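Long-range contacts in maltose-binding protein MalE1 (Thermotoga maritima, PDB 6DTU), which binds maltotetraose in the crystal and probably serves as the maltose-capturing, solute-binding component of a carbohydrate transport system: residues D83-Y88 with S304-L309; F161-G167 with G188-V193. All coordinates share one frame; numbering follows the deposited sequence.

Interaction 1: D83-Y88 with S304-L309; sequences DLKNFY and SRKDVL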
ATOM      1  N   ASP A  83     -14.083 -18.893 -10.920  1.00 17.73           N
ATOM      2  CA  ASP A  83     -13.094 -18.838  -9.853  1.00 16.80           C
ATOM      3  C   ASP A  83     -13.424 -17.848  -8.751  1.00 15.73           C
ATOM      4  O   ASP A  83     -12.642 -17.754  -7.811  1.00 15.36           O
ATOM      5  CB  ASP A  83     -11.695 -18.561 -10.387  1.00 16.28           C
ATOM      6  CG  ASP A  83     -11.085 -19.781 -11.017  1.00 22.94           C
ATOM      7  OD1 ASP A  83     -10.479 -20.585 -10.287  1.00 20.43           O
ATOM      8  OD2 ASP A  83     -11.251 -19.960 -12.243  1.00 30.52           O
ATOM      9  N   LEU A  84     -14.559 -17.150  -8.823  1.00 15.82           N
ATOM     10  CA  LEU A  84     -14.875 -16.140  -7.817  1.00 14.50           C
ATOM     11  C   LEU A  84     -14.895 -16.725  -6.403  1.00 16.93           C
ATOM     12  O   LEU A  84     -14.386 -16.103  -5.462  1.00 15.53           O
ATOM     13  CB  LEU A  84     -16.218 -15.489  -8.172  1.00 16.61           C
ATOM     14  CG  LEU A  84     -16.852 -14.482  -7.221  1.00 19.62           C
ATOM     15  CD1 LEU A  84     -16.019 -13.216  -7.264  1.00 23.28           C
ATOM     16  CD2 LEU A  84     -18.306 -14.217  -7.606  1.00 21.26           C
ATOM     17  N   LYS A  85     -15.383 -17.960  -6.249  1.00 14.12           N
ATOM     18  CA  LYS A  85     -15.447 -18.577  -4.921  1.00 15.52           C
ATOM     19  C   LYS A  85     -14.070 -18.777  -4.302  1.00 14.96           C
ATOM     20  O   LYS A  85     -13.954 -18.930  -3.079  1.00 15.60           O
ATOM     21  CB  LYS A  85     -16.174 -19.923  -4.992  1.00 15.49           C
ATOM     22  CG  LYS A  85     -15.355 -21.008  -5.692  1.00 16.97           C
ATOM     23  CD  LYS A  85     -16.145 -22.295  -5.849  1.00 17.46           C
ATOM     24  CE  LYS A  85     -15.352 -23.369  -6.552  1.00 20.74           C
ATOM     25  NZ  LYS A  85     -14.133 -23.772  -5.795  1.00 22.60           N
ATOM     26  N   ASN A  86     -13.025 -18.776  -5.107  1.00 14.63           N
ATOM     27  CA  ASN A  86     -11.718 -19.122  -4.574  1.00 14.80           C
ATOM     28  C   ASN A  86     -10.996 -17.956  -3.934  1.00 14.20           C
ATOM     29  O   ASN A  86      -9.906 -18.151  -3.389  1.00 14.99           O
ATOM     30  CB  ASN A  86     -10.865 -19.755  -5.667  1.00 14.15           C
ATOM     31  CG  ASN A  86     -11.478 -21.036  -6.173  1.00 15.54           C
ATOM     32  OD1 ASN A  86     -11.804 -21.923  -5.383  1.00 19.10           O
ATOM     33  ND2 ASN A  86     -11.631 -21.153  -7.486  1.00 18.49           N
ATOM     34  N   PHE A  87     -11.561 -16.761  -3.995  1.00 13.56           N
ATOM     35  CA  PHE A  87     -10.937 -15.585  -3.418  1.00 13.00           C
ATOM     36  C   PHE A  87     -11.612 -15.235  -2.103  1.00 14.91           C
ATOM     37  O   PHE A  87     -12.825 -15.406  -1.954  1.00 14.59           O
ATOM     38  CB  PHE A  87     -11.022 -14.416  -4.407  1.00 14.33           C
ATOM     39  CG  PHE A  87     -10.133 -14.611  -5.594  1.00 13.59           C
ATOM     40  CD1 PHE A  87      -8.866 -14.071  -5.602  1.00 13.63           C
ATOM     41  CD2 PHE A  87     -10.515 -15.427  -6.649  1.00 15.87           C
ATOM     42  CE1 PHE A  87      -8.021 -14.277  -6.672  1.00 14.33           C
ATOM     43  CE2 PHE A  87      -9.672 -15.647  -7.716  1.00 18.12           C
ATOM     44  CZ  PHE A  87      -8.427 -15.067  -7.730  1.00 16.94           C
ATOM     45  N   TYR A  88     -10.826 -14.741  -1.149  1.00 15.13           N
ATOM     46  CA  TYR A  88     -11.405 -14.334   0.126  1.00 13.62           C
ATOM     47  C   TYR A  88     -12.408 -13.215  -0.098  1.00 14.05           C
ATOM     48  O   TYR A  88     -12.166 -12.287  -0.873  1.00 13.41           O
ATOM     49  CB  TYR A  88     -10.317 -13.872   1.095  1.00 14.62           C
ATOM     50  CG  TYR A  88      -9.593 -14.982   1.845  1.00 17.50           C
ATOM     51  CD1 TYR A  88     -10.189 -15.634   2.915  1.00 18.00           C
ATOM     52  CD2 TYR A  88      -8.320 -15.371   1.482  1.00 16.49           C
ATOM     53  CE1 TYR A  88      -9.533 -16.645   3.605  1.00 14.08           C
ATOM     54  CE2 TYR A  88      -7.650 -16.388   2.167  1.00 17.83           C
ATOM     55  CZ  TYR A  88      -8.257 -17.011   3.225  1.00 18.18           C
ATOM     56  OH  TYR A  88      -7.605 -18.016   3.897  1.00 20.56           O
ATOM     57  N   SER A 304      -4.518 -13.230  -1.911  1.00 15.74           N
ATOM     58  CA  SER A 304      -5.965 -13.136  -1.724  1.00 13.57           C
ATOM     59  C   SER A 304      -6.726 -14.367  -2.176  1.00 16.10           C
ATOM     60  O   SER A 304      -7.885 -14.534  -1.779  1.00 12.71           O
ATOM     61  CB  SER A 304      -6.532 -11.888  -2.403  1.00 13.64           C
ATOM     62  OG  SER A 304      -6.059 -10.717  -1.765  1.00 16.12           O
ATOM     63  N   ARG A 305      -6.119 -15.231  -2.980  1.00 13.40           N
ATOM     64  CA  ARG A 305      -6.783 -16.458  -3.372  1.00 15.01           C
ATOM     65  C   ARG A 305      -6.474 -17.447  -2.253  1.00 15.61           C
ATOM     66  O   ARG A 305      -5.310 -17.631  -1.889  1.00 16.28           O
ATOM     67  CB  ARG A 305      -6.195 -16.948  -4.698  1.00 17.37           C
ATOM     68  CG  ARG A 305      -6.890 -18.201  -5.197  1.00 15.99           C
ATOM     69  CD  ARG A 305      -6.558 -18.645  -6.602  1.00 15.65           C
ATOM     70  NE  ARG A 305      -6.984 -20.026  -6.638  1.00 15.17           N
ATOM     71  CZ  ARG A 305      -7.858 -20.555  -7.482  1.00 13.89           C
ATOM     72  NH1 ARG A 305      -8.420 -19.834  -8.451  1.00 13.82           N
ATOM     73  NH2 ARG A 305      -8.164 -21.827  -7.336  1.00 17.52           N
ATOM     74  N   LYS A 306      -7.528 -18.047  -1.684  1.00 15.92           N
ATOM     75  CA  LYS A 306      -7.384 -18.792  -0.429  1.00 13.37           C
ATOM     76  C   LYS A 306      -6.402 -19.958  -0.563  1.00 15.29           C
ATOM     77  O   LYS A 306      -5.537 -20.158   0.300  1.00 15.73           O
ATOM     78  CB  LYS A 306      -8.762 -19.285   0.027  1.00 16.58           C
ATOM     79  CG  LYS A 306      -8.787 -20.169   1.276  1.00 20.78           C
ATOM     80  CD  LYS A 306     -10.214 -20.683   1.573  1.00 17.11           C
ATOM     81  CE  LYS A 306     -10.588 -21.798   0.603  1.00 20.55           C
ATOM     82  NZ  LYS A 306     -12.041 -22.015   0.563  1.00 22.16           N
ATOM     83  N   ASP A 307      -6.501 -20.714  -1.651  1.00 16.34           N
ATOM     84  CA  ASP A 307      -5.629 -21.868  -1.809  1.00 14.53           C
ATOM     85  C   ASP A 307      -4.176 -21.503  -2.099  1.00 18.63           C
ATOM     86  O   ASP A 307      -3.305 -22.381  -2.029  1.00 19.13           O
ATOM     87  CB  ASP A 307      -6.206 -22.921  -2.769  1.00 15.27           C
ATOM     88  CG  ASP A 307      -6.490 -22.403  -4.165  1.00 17.70           C
ATOM     89  OD1 ASP A 307      -5.949 -21.343  -4.543  1.00 19.63           O
ATOM     90  OD2 ASP A 307      -7.240 -23.101  -4.901  1.00 16.20           O
ATOM     91  N   VAL A 308      -3.911 -20.271  -2.519  1.00 15.78           N
ATOM     92  CA  VAL A 308      -2.550 -19.788  -2.666  1.00 15.99           C
ATOM     93  C   VAL A 308      -2.002 -19.314  -1.322  1.00 17.92           C
ATOM     94  O   VAL A 308      -0.848 -19.603  -0.974  1.00 15.49           O
ATOM     95  CB  VAL A 308      -2.498 -18.707  -3.761  1.00 14.88           C
ATOM     96  CG1 VAL A 308      -1.097 -18.104  -3.820  1.00 14.64           C
ATOM     97  CG2 VAL A 308      -2.916 -19.340  -5.104  1.00 14.86           C
ATOM     98  N   LEU A 309      -2.831 -18.628  -0.525  1.00 17.47           N
ATOM     99  CA  LEU A 309      -2.398 -18.258   0.820  1.00 16.46           C
ATOM    100  C   LEU A 309      -1.989 -19.496   1.595  1.00 18.05           C
ATOM    101  O   LEU A 309      -0.964 -19.489   2.287  1.00 20.23           O
ATOM    102  CB  LEU A 309      -3.482 -17.471   1.565  1.00 15.70           C
ATOM    103  CG  LEU A 309      -3.031 -16.861   2.895  1.00 15.94           C
ATOM    104  CD1 LEU A 309      -1.863 -15.905   2.644  1.00 16.92           C
ATOM    105  CD2 LEU A 309      -4.170 -16.123   3.568  1.00 19.52           C
TER
HETATM  106  O   HOH W   1      -8.927 -20.745  -3.189  1.00 21.19           O
HETATM  107  O   HOH W   2      -6.053 -20.033   3.145  1.00 22.65           O
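The carbonyl oxygen of Asn86 is gripped twice: Lys306 N donates to Asn86 O at 2.9 Å, and a water donates to the same oxygen while accepting from Asp307 N. This one oxygen thus meets two backbone amides at the start of helix 306-312, Lys306 N directly and Asp307 N through the water. A second backbone bond, Tyr88 N to Ser304 O at 3.0 Å, completes a single beta bridge between Phe87 and Arg305.

Arg305 carries the side-chain contact. With CG anti to its backbone N (chi1 -177°) and the chain extended as far as NE, its guanidinium lies alongside the Asn86 side chain, with Asn86 CB 3.6 Å above the centre of one face. NH1 bonds Asp83 OD1 at 2.9 Å, in the guanidinium plane but from above the carboxylate plane, and also serves Ala287 O. NE and NH2 hold Asp307 side-on. The buried charge is therefore shared between two acids that probably stabilise it.

Aliphatic carbons pad both rings. Arg305 CB lies over the Phe87 face, 4.2 Å from the centroid, and Lys306 CB over that of Tyr88, whose CE2 also touches Leu309 CD2 at 3.8 Å. The whole is a beta bridge leading into a helix N-terminus with Arg305 at the N-cap position, braced by an Asp-Arg-Asp salt-bridge network.

Interaction 2: F161-G167 with G188-V193; sequences FIFGYGG and GAIKGV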
ATOM      1  N   PHE A 161       0.926   5.254  13.411  1.00 14.79           N
ATOM      2  CA  PHE A 161       0.987   6.028  14.657  1.00 14.28           C
ATOM      3  C   PHE A 161      -0.325   6.754  14.912  1.00 18.31           C
ATOM      4  O   PHE A 161      -0.831   6.786  16.042  1.00 18.11           O
ATOM      5  CB  PHE A 161       2.089   7.088  14.593  1.00 16.45           C
ATOM      6  CG  PHE A 161       3.488   6.554  14.435  1.00 17.77           C
ATOM      7  CD1 PHE A 161       3.818   5.236  14.719  1.00 16.42           C
ATOM      8  CD2 PHE A 161       4.488   7.407  13.995  1.00 19.95           C
ATOM      9  CE1 PHE A 161       5.112   4.791  14.563  1.00 19.80           C
ATOM     10  CE2 PHE A 161       5.783   6.965  13.839  1.00 22.79           C
ATOM     11  CZ  PHE A 161       6.104   5.658  14.114  1.00 23.07           C
ATOM     12  N   ILE A 162      -0.856   7.383  13.866  1.00 15.43           N
ATOM     13  CA  ILE A 162      -2.109   8.125  13.957  1.00 16.84           C
ATOM     14  C   ILE A 162      -3.241   7.208  14.411  1.00 17.76           C
ATOM     15  O   ILE A 162      -4.006   7.539  15.326  1.00 17.91           O
ATOM     16  CB  ILE A 162      -2.393   8.779  12.590  1.00 15.45           C
ATOM     17  CG1 ILE A 162      -1.368   9.888  12.330  1.00 17.70           C
ATOM     18  CG2 ILE A 162      -3.862   9.247  12.467  1.00 17.35           C
ATOM     19  CD1 ILE A 162      -1.368  10.394  10.920  1.00 21.22           C
ATOM     20  N   PHE A 163      -3.387   6.051  13.751  1.00 15.02           N
ATOM     21  CA  PHE A 163      -4.469   5.145  14.099  1.00 15.75           C
ATOM     22  C   PHE A 163      -4.219   4.437  15.419  1.00 16.15           C
ATOM     23  O   PHE A 163      -5.170   4.169  16.164  1.00 18.61           O
ATOM     24  CB  PHE A 163      -4.681   4.121  12.986  1.00 15.26           C
ATOM     25  CG  PHE A 163      -5.046   4.732  11.645  1.00 16.39           C
ATOM     26  CD1 PHE A 163      -5.682   5.959  11.555  1.00 18.86           C
ATOM     27  CD2 PHE A 163      -4.749   4.058  10.476  1.00 17.02           C
ATOM     28  CE1 PHE A 163      -6.001   6.499  10.323  1.00 18.66           C
ATOM     29  CE2 PHE A 163      -5.075   4.570   9.258  1.00 16.20           C
ATOM     30  CZ  PHE A 163      -5.703   5.806   9.171  1.00 18.03           C
ATOM     31  N   GLY A 164      -2.965   4.133  15.734  1.00 18.41           N
ATOM     32  CA  GLY A 164      -2.690   3.453  16.990  1.00 19.94           C
ATOM     33  C   GLY A 164      -3.194   4.234  18.189  1.00 16.18           C
ATOM     34  O   GLY A 164      -3.714   3.656  19.148  1.00 19.19           O
ATOM     35  N   TYR A 165      -3.099   5.556  18.136  1.00 18.71           N
ATOM     36  CA  TYR A 165      -3.538   6.367  19.261  1.00 19.44           C
ATOM     37  C   TYR A 165      -5.013   6.757  19.185  1.00 23.11           C
ATOM     38  O   TYR A 165      -5.506   7.430  20.094  1.00 28.70           O
ATOM     39  CB  TYR A 165      -2.652   7.613  19.396  1.00 20.99           C
ATOM     40  CG  TYR A 165      -1.341   7.386  20.122  1.00 18.37           C
ATOM     41  CD1 TYR A 165      -1.330   7.017  21.462  1.00 23.61           C
ATOM     42  CD2 TYR A 165      -0.122   7.566  19.483  1.00 20.66           C
ATOM     43  CE1 TYR A 165      -0.141   6.818  22.143  1.00 23.87           C
ATOM     44  CE2 TYR A 165       1.080   7.370  20.157  1.00 23.78           C
ATOM     45  CZ  TYR A 165       1.057   6.995  21.489  1.00 25.22           C
ATOM     46  OH  TYR A 165       2.225   6.783  22.188  1.00 27.25           O
ATOM     47  N   GLY A 166      -5.734   6.363  18.131  1.00 21.76           N
ATOM     48  CA  GLY A 166      -7.158   6.639  18.062  1.00 20.81           C
ATOM     49  C   GLY A 166      -7.591   7.608  16.986  1.00 18.37           C
ATOM     50  O   GLY A 166      -8.774   7.971  16.949  1.00 19.92           O
ATOM     51  N   GLY A 167      -6.686   8.080  16.141  1.00 16.88           N
ATOM     52  CA  GLY A 167      -7.106   8.817  14.969  1.00 18.44           C
ATOM     53  C   GLY A 167      -7.850   7.917  14.006  1.00 17.56           C
ATOM     54  O   GLY A 167      -7.795   6.697  14.110  1.00 18.23           O
ATOM     55  N   GLY A 188      -6.054  11.691  19.367  1.00 22.89           N
ATOM     56  CA  GLY A 188      -5.225  10.555  19.014  1.00 20.83           C
ATOM     57  C   GLY A 188      -4.345  10.834  17.813  1.00 19.95           C
ATOM     58  O   GLY A 188      -3.169  10.464  17.798  1.00 20.71           O
ATOM     59  N   ALA A 189      -4.904  11.470  16.779  1.00 18.51           N
ATOM     60  CA  ALA A 189      -4.089  11.816  15.626  1.00 16.42           C
ATOM     61  C   ALA A 189      -2.962  12.741  16.037  1.00 16.97           C
ATOM     62  O   ALA A 189      -1.823  12.602  15.575  1.00 18.51           O
ATOM     63  CB  ALA A 189      -4.956  12.499  14.567  1.00 16.70           C
ATOM     64  N   ILE A 190      -3.268  13.685  16.928  1.00 16.24           N
ATOM     65  CA  ILE A 190      -2.265  14.634  17.387  1.00 20.07           C
ATOM     66  C   ILE A 190      -1.158  13.921  18.143  1.00 19.06           C
ATOM     67  O   ILE A 190       0.026  14.192  17.926  1.00 19.40           O
ATOM     68  CB  ILE A 190      -2.929  15.740  18.220  1.00 19.71           C
ATOM     69  CG1 ILE A 190      -3.760  16.627  17.296  1.00 18.66           C
ATOM     70  CG2 ILE A 190      -1.873  16.538  18.991  1.00 19.82           C
ATOM     71  CD1 ILE A 190      -4.675  17.619  18.015  1.00 21.59           C
ATOM     72  N   LYS A 191      -1.521  12.969  19.008  1.00 20.45           N
ATOM     73  CA  LYS A 191      -0.511  12.223  19.751  1.00 18.72           C
ATOM     74  C   LYS A 191       0.356  11.382  18.814  1.00 19.60           C
ATOM     75  O   LYS A 191       1.578  11.285  18.999  1.00 17.96           O
ATOM     76  CB  LYS A 191      -1.193  11.338  20.796  1.00 21.15           C
ATOM     77  CG  LYS A 191      -0.242  10.767  21.833  1.00 28.11           C
ATOM     78  CD  LYS A 191      -0.986  10.322  23.087  1.00 28.43           C
ATOM     79  CE  LYS A 191      -0.003   9.987  24.214  1.00 31.28           C
ATOM     80  NZ  LYS A 191      -0.657   9.127  25.239  1.00 35.45           N
ATOM     81  N   GLY A 192      -0.257  10.805  17.779  1.00 18.68           N
ATOM     82  CA  GLY A 192       0.507  10.025  16.819  1.00 17.77           C
ATOM     83  C   GLY A 192       1.464  10.865  15.997  1.00 17.21           C
ATOM     84  O   GLY A 192       2.596  10.456  15.732  1.00 19.96           O
ATOM     85  N   VAL A 193       1.020  12.041  15.552  1.00 18.77           N
ATOM     86  CA  VAL A 193       1.927  12.904  14.798  1.00 16.41           C
ATOM     87  C   VAL A 193       2.960  13.538  15.724  1.00 18.55           C
ATOM     88  O   VAL A 193       4.072  13.871  15.294  1.00 18.10           O
ATOM     89  CB  VAL A 193       1.111  13.932  13.989  1.00 17.74           C
ATOM     90  CG1 VAL A 193       2.014  14.882  13.217  1.00 20.16           C
ATOM     91  CG2 VAL A 193       0.184  13.209  12.994  1.00 15.83           C
TER
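Lys191 runs its whole length across the ring of Tyr165. Its CB stands 4.0 Å from Tyr165 CG, and its CG then hangs over the ring centre, 3.7 Å from the centroid and only 2° off the normal, a CH-pi contact of nearly ideal alignment. CD moves on to the CD1-CE1 side, 3.7 Å from Tyr165 CD1, and CE passes beside CE1. With CG anti to the backbone N (chi1 -167°) and the chain extended beyond it, the lysine is laid across the tyrosine, the two side chains crossing at about a right angle. At its tip NZ pairs with Glu252, whose OE1 also bonds Tyr165 OH, so a single carboxylate oxygen anchors both partners of the CH-pi contact.

Behind this pair, helices 155-164 and 187-201 approach through glycines. Gly188 and Gly192, one turn apart, present bare backbone to residues 161-167: Gly192 CA makes a CA-H...O contact with Phe161 O at 3.6 Å, and Gly188 CA does the same with Tyr165 O. With no side chains at Gly188 and Gly192, the backbones come close, the CA atoms of Ile162 and Gly192 lying 4.3 Å apart. Helix 155-164 ends in a Schellman motif at Gly166, whose positive phi (113°) turns the chain toward strand 168-173.

On the buried side Ile162 divides its branches. CG2 meets Ala189 CB at 4.0 Å, while CG1 lies against Val193 CG2 at 3.7 Å; Val193 in turn rests on helices 341-352 and 358-374.

How the interactions relate
From the N terminus, the chain first lays down residues 83-88, just before helix 89-94; their partner, residues 304-309, follows more than two hundred residues later. On the way it forms residues 161-167 and soon closes a short loop with residues 188-193, an excursion that holds the small antiparallel sheet of strands 168-173, 176-178 and 181-183. Residues 304-309 then close the long loop, so interaction 2 nests within interaction 1. The two do not touch: their centres lie about 34 Å apart. Interaction 1 joins the approach to helix 89-94 to the start of helix 306-312, whereas interaction 2 packs helix 155-164 on helix 187-201.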